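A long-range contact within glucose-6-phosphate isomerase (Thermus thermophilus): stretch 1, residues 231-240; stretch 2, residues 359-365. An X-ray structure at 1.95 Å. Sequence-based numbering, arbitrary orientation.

Stretch 1, residues 231-240: KTALLLHLHR
Stretch 2, residues 359-365: QRVYALF

How do the two backbones lie against each other? Stretch 1 carries the last part of a helix that begins earlier in the chain, and then leaves it as loop at His-239 and Arg-240; it is helical from Lys-231 into the region of Leu-238 and held by i-to-i+4 hydrogen bonds such as Leu-235 N to Lys-231 O (3.1 Å) and Leu-238 N to Leu-234 O (2.7 Å). Stretch 2 enters an extended strand that runs on past Phe-365, with phi/psi of -146/168° at Tyr-362 and -118/116° at Leu-364. The two run nearly antiparallel, at 166°, and their axes approach to 10.8 Å. The register is set by two pairs: the CA atoms of Leu-235 and Tyr-362 are 8.8 Å apart, as are the CA atoms of His-239 and Arg-360. Four residues along stretch 1, from Leu-235 to His-239, thus match two along stretch 2, from Tyr-362 to Arg-360, and side chains alone bridge the gap.

What fills the middle of the gap? Tyr-362 does, covered over 76 Å², the largest share of any residue here. Its CA-to-CB bond points toward the helix, and chi1 of 66° (p) with chi2 of 90° presents a ring face to Leu-235. That leucine, in the mt rotamer (-74°, 171°), also points toward its partner; its CD1 sits 3.5 Å from the centroid of the Tyr-362 ring, only 9° off the ring normal, and 3.6 Å from Tyr-362 CG. This is a CH-pi contact, in which a methyl group packs on the pi face of an aromatic ring. A branched aliphatic side chain suits the place because it can set a methyl almost squarely over the ring.

What else from the helix reaches the tyrosine? Leu-236 leaves the helix sideways, but chi angles of -82° (m) and 71° (p) bring its end nearer, with CD1 3.3 Å from Tyr-362 OH. One turn before Leu-236, Thr-232 points toward the strand with chi1 at 58° (p). Its methyl CG2 lies 4.3 Å from Tyr-362 CE1 and 4.2 Å from Leu-364 CD2, while its hydroxyl OG1 is hydrogen-bonded elsewhere in the structure. Leu-364 (-79°, 174°; mt) faces the helix as Tyr-362 does, as alternation along a strand allows; Val-361 between Arg-360 and Tyr-362 points away.

What closes the contact at the helix's C-terminal end? His-239 and Arg-360, covered over 54 and 47 Å², form the polar link: Arg-360 NH1 donates to His-239 NE2 at 2.8 Å, with an N-H...N angle of 143°. The histidine has left helical geometry (phi/psi -124/24°), and its rotamer (chi1 -60°, m; chi2 84°) sends ND1 back to Leu-235 O, a straight hydrogen bond of 2.8 Å and 179°. Imidazole suits this buried site because one nitrogen donates to the helix backbone while the other accepts from the strand. Arg-360, more exposed, reaches across with chi angles of -77° (m), -64° (m), 180° (t) and 76°, so that His-239 NE2 lies at the edge of the Arg-360 guanidinium, near its plane.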

# COMPACT_ATOMS: atom_id res chain seq x y z
N LYS A 231 0.57 -26.66 6.32
CA LYS A 231 -0.78 -26.42 6.82
C LYS A 231 -1.43 -25.21 6.15
O LYS A 231 -2.58 -25.29 5.71
CB LYS A 231 -0.78 -26.22 8.33
CG LYS A 231 -0.50 -27.47 9.13
CD LYS A 231 -0.73 -27.21 10.61
CE LYS A 231 -0.41 -28.43 11.44
NZ LYS A 231 -0.80 -28.20 12.86
N THR A 232 -0.71 -24.09 6.09
CA THR A 232 -1.26 -22.89 5.47
C THR A 232 -1.34 -23.08 3.96
O THR A 232 -2.21 -22.51 3.30
CB THR A 232 -0.45 -21.61 5.83
OG1 THR A 232 0.92 -21.77 5.43
CG2 THR A 232 -0.52 -21.36 7.34
N ALA A 233 -0.44 -23.89 3.41
CA ALA A 233 -0.47 -24.16 1.98
C ALA A 233 -1.81 -24.86 1.71
O ALA A 233 -2.50 -24.56 0.74
CB ALA A 233 0.68 -25.07 1.59
N LEU A 234 -2.16 -25.80 2.59
CA LEU A 234 -3.42 -26.52 2.46
C LEU A 234 -4.59 -25.55 2.51
O LEU A 234 -5.51 -25.61 1.69
CB LEU A 234 -3.57 -27.56 3.57
CG LEU A 234 -4.90 -28.33 3.56
CD1 LEU A 234 -5.02 -29.14 2.27
CD2 LEU A 234 -4.99 -29.25 4.78
N LEU A 235 -4.57 -24.64 3.49
CA LEU A 235 -5.63 -23.66 3.64
C LEU A 235 -5.85 -22.91 2.32
O LEU A 235 -6.97 -22.84 1.83
CB LEU A 235 -5.31 -22.67 4.76
CG LEU A 235 -5.44 -23.19 6.20
CD1 LEU A 235 -4.88 -22.16 7.16
CD2 LEU A 235 -6.91 -23.47 6.51
N LEU A 236 -4.78 -22.35 1.76
CA LEU A 236 -4.93 -21.63 0.50
C LEU A 236 -5.40 -22.58 -0.60
O LEU A 236 -6.22 -22.21 -1.45
CB LEU A 236 -3.61 -20.96 0.09
CG LEU A 236 -3.26 -19.61 0.74
CD1 LEU A 236 -2.91 -19.80 2.22
CD2 LEU A 236 -2.09 -18.98 -0.00
N HIS A 237 -4.89 -23.81 -0.58
CA HIS A 237 -5.27 -24.80 -1.59
C HIS A 237 -6.76 -25.15 -1.55
O HIS A 237 -7.40 -25.29 -2.60
CB HIS A 237 -4.46 -26.09 -1.42
CG HIS A 237 -4.79 -27.13 -2.44
ND1 HIS A 237 -4.67 -26.91 -3.79
CD2 HIS A 237 -5.26 -28.40 -2.31
CE1 HIS A 237 -5.04 -27.99 -4.45
NE2 HIS A 237 -5.41 -28.91 -3.57
N LEU A 238 -7.30 -25.29 -0.34
CA LEU A 238 -8.71 -25.62 -0.17
C LEU A 238 -9.63 -24.48 -0.61
O LEU A 238 -10.84 -24.66 -0.74
CB LEU A 238 -8.98 -25.98 1.29
CG LEU A 238 -8.25 -27.22 1.84
CD1 LEU A 238 -8.55 -27.37 3.31
CD2 LEU A 238 -8.66 -28.46 1.07
N HIS A 239 -9.06 -23.30 -0.84
CA HIS A 239 -9.84 -22.16 -1.29
C HIS A 239 -9.27 -21.63 -2.59
O HIS A 239 -9.45 -20.46 -2.94
CB HIS A 239 -9.83 -21.05 -0.23
CG HIS A 239 -10.40 -21.46 1.09
ND1 HIS A 239 -9.67 -22.12 2.05
CD2 HIS A 239 -11.65 -21.32 1.60
CE1 HIS A 239 -10.44 -22.37 3.09
NE2 HIS A 239 -11.64 -21.90 2.85
N ARG A 240 -8.58 -22.50 -3.33
CA ARG A 240 -7.94 -22.11 -4.59
C ARG A 240 -8.92 -21.58 -5.64
O ARG A 240 -8.51 -20.93 -6.60
CB ARG A 240 -7.18 -23.31 -5.17
CG ARG A 240 -8.08 -24.47 -5.57
CD ARG A 240 -7.31 -25.58 -6.29
NE ARG A 240 -6.61 -25.09 -7.47
CZ ARG A 240 -5.91 -25.86 -8.30
NH1 ARG A 240 -5.83 -27.17 -8.08
NH2 ARG A 240 -5.29 -25.33 -9.35
N GLN A 359 -16.98 -15.41 6.80
CA GLN A 359 -15.79 -15.49 5.95
C GLN A 359 -14.82 -16.56 6.43
O GLN A 359 -14.68 -16.80 7.63
CB GLN A 359 -15.06 -14.14 5.91
CG GLN A 359 -15.81 -13.01 5.21
CD GLN A 359 -15.80 -13.15 3.70
OE1 GLN A 359 -15.50 -14.20 3.15
NE2 GLN A 359 -16.15 -12.07 3.01
N ARG A 360 -14.14 -17.21 5.49
CA ARG A 360 -13.15 -18.21 5.84
C ARG A 360 -11.91 -17.43 6.26
O ARG A 360 -11.27 -16.77 5.44
CB ARG A 360 -12.85 -19.11 4.63
CG ARG A 360 -13.93 -20.16 4.35
CD ARG A 360 -14.01 -21.14 5.52
NE ARG A 360 -15.01 -22.19 5.36
CZ ARG A 360 -14.89 -23.25 4.58
NH1 ARG A 360 -13.79 -23.43 3.87
NH2 ARG A 360 -15.86 -24.15 4.52
N VAL A 361 -11.59 -17.49 7.55
CA VAL A 361 -10.46 -16.76 8.09
C VAL A 361 -9.65 -17.57 9.11
O VAL A 361 -10.19 -18.42 9.81
CB VAL A 361 -10.93 -15.45 8.76
CG1 VAL A 361 -11.88 -15.77 9.92
CG2 VAL A 361 -9.73 -14.65 9.26
N TYR A 362 -8.35 -17.28 9.16
CA TYR A 362 -7.45 -17.93 10.09
C TYR A 362 -6.41 -16.90 10.49
O TYR A 362 -6.32 -15.84 9.87
CB TYR A 362 -6.78 -19.16 9.45
CG TYR A 362 -5.85 -18.86 8.29
CD1 TYR A 362 -4.49 -18.63 8.50
CD2 TYR A 362 -6.32 -18.83 6.98
CE1 TYR A 362 -3.62 -18.39 7.43
CE2 TYR A 362 -5.46 -18.59 5.90
CZ TYR A 362 -4.12 -18.37 6.14
OH TYR A 362 -3.27 -18.17 5.09
N ALA A 363 -5.63 -17.20 11.52
CA ALA A 363 -4.63 -16.26 11.97
C ALA A 363 -3.27 -16.87 12.20
O ALA A 363 -3.15 -18.04 12.56
CB ALA A 363 -5.10 -15.57 13.26
N LEU A 364 -2.24 -16.06 11.98
CA LEU A 364 -0.87 -16.47 12.21
C LEU A 364 -0.35 -15.52 13.28
O LEU A 364 -0.28 -14.31 13.07
CB LEU A 364 -0.03 -16.33 10.94
CG LEU A 364 -0.19 -17.44 9.90
CD1 LEU A 364 0.58 -17.09 8.64
CD2 LEU A 364 0.30 -18.75 10.48
N PHE A 365 -0.02 -16.07 14.44
CA PHE A 365 0.47 -15.27 15.55
C PHE A 365 1.99 -15.23 15.63
O PHE A 365 2.66 -16.25 15.46
CB PHE A 365 -0.10 -15.80 16.87
CG PHE A 365 -1.56 -15.51 17.06
CD1 PHE A 365 -1.99 -14.31 17.62
CD2 PHE A 365 -2.52 -16.44 16.65
CE1 PHE A 365 -3.35 -14.02 17.76
CE2 PHE A 365 -3.89 -16.16 16.79
CZ PHE A 365 -4.30 -14.95 17.34